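Local coordinates for putative glycosidase ph117-related (Bacteroides thetaiotaomicron, PDB 5A7V), which probably acts on beta-1,4-linked mannosides as a GH130-family glycoside phosphorylase or hydrolase, and binds mannose in its pocket, at residues A[183-188]-A[241-246]. Residues are numbered along the deposited sequence; the frame is centred on the assembly and turned at random.
Sequences TKHGPA and DLVNWT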
loop_
_atom_site.group_PDB
_atom_site.type_symbol
_atom_site.label_atom_id
_atom_site.label_comp_id
_atom_site.label_asym_id
_atom_site.label_seq_id
_atom_site.Cartn_x
_atom_site.Cartn_y
_atom_site.Cartn_z
ATOM N N THR A 183 -13.222 4.303 13.889
ATOM C CA THR A 183 -12.657 4.807 15.156
ATOM C C THR A 183 -11.137 4.939 14.980
ATOM O O THR A 183 -10.493 3.951 14.597
ATOM C CB THR A 183 -13.012 3.906 16.342
ATOM O OG1 THR A 183 -14.427 3.823 16.460
ATOM C CG2 THR A 183 -12.343 4.422 17.601
ATOM N N LYS A 184 -10.627 6.150 15.257
ATOM C CA LYS A 184 -9.191 6.474 15.167
ATOM C C LYS A 184 -8.543 6.116 16.499
ATOM O O LYS A 184 -8.956 6.601 17.552
ATOM C CB LYS A 184 -8.969 7.957 14.843
ATOM C CG LYS A 184 -9.486 8.323 13.460
ATOM C CD LYS A 184 -9.281 9.817 13.189
ATOM C CE LYS A 184 -9.926 10.222 11.889
ATOM N NZ LYS A 184 -9.728 11.684 11.652
ATOM N N HIS A 185 -7.529 5.257 16.440
ATOM C CA HIS A 185 -6.802 4.835 17.640
ATOM C C HIS A 185 -5.474 5.540 17.844
ATOM O O HIS A 185 -4.836 5.374 18.884
ATOM C CB HIS A 185 -6.644 3.325 17.709
ATOM C CG HIS A 185 -7.926 2.624 17.982
ATOM N ND1 HIS A 185 -8.282 2.261 19.253
ATOM C CD2 HIS A 185 -8.943 2.250 17.175
ATOM C CE1 HIS A 185 -9.468 1.696 19.223
ATOM N NE2 HIS A 185 -9.879 1.646 17.975
ATOM N N GLY A 186 -5.066 6.346 16.883
ATOM C CA GLY A 186 -3.807 7.083 16.965
ATOM C C GLY A 186 -2.592 6.296 16.456
ATOM O O GLY A 186 -2.717 5.191 15.917
ATOM N N PRO A 187 -1.410 6.898 16.624
ATOM C CA PRO A 187 -0.168 6.266 16.157
ATOM C C PRO A 187 -0.002 4.827 16.630
ATOM O O PRO A 187 -0.190 4.512 17.834
ATOM C CB PRO A 187 0.913 7.211 16.692
ATOM C CG PRO A 187 0.239 8.554 16.769
ATOM C CD PRO A 187 -1.179 8.241 17.210
ATOM N N ALA A 188 0.384 3.954 15.724
ATOM C CA ALA A 188 0.633 2.549 16.031
ATOM C C ALA A 188 1.675 2.376 17.109
ATOM O O ALA A 188 1.571 1.421 17.907
ATOM C CB ALA A 188 1.100 1.839 14.765
ATOM N N ASP A 241 -3.638 -6.424 20.424
ATOM C CA ASP A 241 -4.945 -5.781 20.330
ATOM C C ASP A 241 -5.226 -5.094 19.005
ATOM O O ASP A 241 -6.283 -4.471 18.882
ATOM C CB ASP A 241 -5.128 -4.813 21.514
ATOM C CG ASP A 241 -4.123 -3.642 21.522
ATOM O OD1 ASP A 241 -3.459 -3.431 20.468
ATOM O OD2 ASP A 241 -4.025 -2.905 22.550
ATOM N N LEU A 242 -4.313 -5.218 18.028
ATOM C CA LEU A 242 -4.425 -4.657 16.676
ATOM C C LEU A 242 -4.272 -3.149 16.574
ATOM O O LEU A 242 -4.124 -2.638 15.453
ATOM C CB LEU A 242 -5.696 -5.107 15.930
ATOM C CG LEU A 242 -5.710 -6.608 15.642
ATOM C CD1 LEU A 242 -7.122 -7.078 15.400
ATOM C CD2 LEU A 242 -4.819 -6.936 14.432
ATOM N N VAL A 243 -4.136 -2.455 17.693
ATOM C CA VAL A 243 -4.055 -0.994 17.703
ATOM C C VAL A 243 -2.756 -0.482 18.302
ATOM O O VAL A 243 -2.202 0.490 17.777
ATOM C CB VAL A 243 -5.306 -0.331 18.348
ATOM C CG1 VAL A 243 -6.519 -0.688 17.529
ATOM C CG2 VAL A 243 -5.550 -0.727 19.806
ATOM N N ASN A 244 -2.262 -1.131 19.368
ATOM C CA ASN A 244 -0.962 -0.790 19.964
ATOM C C ASN A 244 0.080 -1.802 19.490
ATOM O O ASN A 244 -0.008 -2.996 19.786
ATOM C CB ASN A 244 -1.052 -0.776 21.497
ATOM C CG ASN A 244 -2.004 0.284 22.000
ATOM O OD1 ASN A 244 -1.791 1.490 21.780
ATOM N ND2 ASN A 244 -3.070 -0.134 22.654
ATOM N N TRP A 245 1.066 -1.304 18.741
ATOM C CA TRP A 245 2.102 -2.156 18.113
ATOM C C TRP A 245 3.460 -1.912 18.750
ATOM O O TRP A 245 3.801 -0.770 19.077
ATOM C CB TRP A 245 2.132 -1.855 16.589
ATOM C CG TRP A 245 0.882 -2.299 15.894
ATOM C CD1 TRP A 245 -0.318 -1.590 15.774
ATOM C CD2 TRP A 245 0.643 -3.587 15.281
ATOM N NE1 TRP A 245 -1.235 -2.364 15.132
ATOM C CE2 TRP A 245 -0.694 -3.588 14.809
ATOM C CE3 TRP A 245 1.427 -4.742 15.087
ATOM C CZ2 TRP A 245 -1.245 -4.669 14.135
ATOM C CZ3 TRP A 245 0.859 -5.822 14.475
ATOM C CH2 TRP A 245 -0.466 -5.796 14.007
ATOM N N THR A 246 4.237 -2.997 18.902
ATOM C CA THR A 246 5.541 -2.960 19.537
ATOM C C THR A 246 6.593 -3.325 18.492
ATOM O O THR A 246 6.643 -4.472 18.053
ATOM C CB THR A 246 5.560 -3.917 20.730
ATOM O OG1 THR A 246 4.549 -3.530 21.670
ATOM C CG2 THR A 246 6.933 -3.933 21.399
HETATM O O HOH W 1 -3.952 2.692 20.319
HETATM O O HOH W 2 -3.407 2.892 17.548
HETATM O O HOH W 3 0.319 2.594 20.473
#
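Val243 packs on His185 and Ala188 pairs with Trp245 where two blades meet in what is probably the five-bladed beta-propeller known for GH130 enzymes, illustrating how blades can be tied by one direct backbone bond, a methyl-on-ring contact, a small apolar touch and water. Strand 183-187 is an edge strand of its four-stranded antiparallel sheet within the chain; residues 241-246 turn between strands 235-239 and 246-247 of the next sheet. Val243 sets CG1 over one face of the His185 imidazole, 3.8 Å from the ring centroid and 15° off its normal, a CH-pi contact. With CG anti to its carbonyl carbon (chi1 -70°), His185 swings the ring beside its own backbone N, where the methyl can lie over it. Beyond the end of the strand, Ala188 O accepts a hydrogen bond from Trp245 N at 2.9 Å, bent only modestly (162° at the hydrogen), while Ala188 CB rests 3.8 Å from Trp245 CD1. Three waters also bridge the segments: one lies between Gly186 O and Val243 O, within hydrogen-bonding distance of both, and two others link Asn244 OD1 to His185 O and Ala188 O. Asp241 OD1 receives Val243 N from above the carboxylate plane, an Asx turn, and Asn244 N, at 2.8 Å on its syn side, which extends it to an Asx motif. The second carboxylate oxygen, Asp241 OD2, takes Asn244 ND2 at 2.9 Å, leaving OD1 of that amide facing the bridging waters.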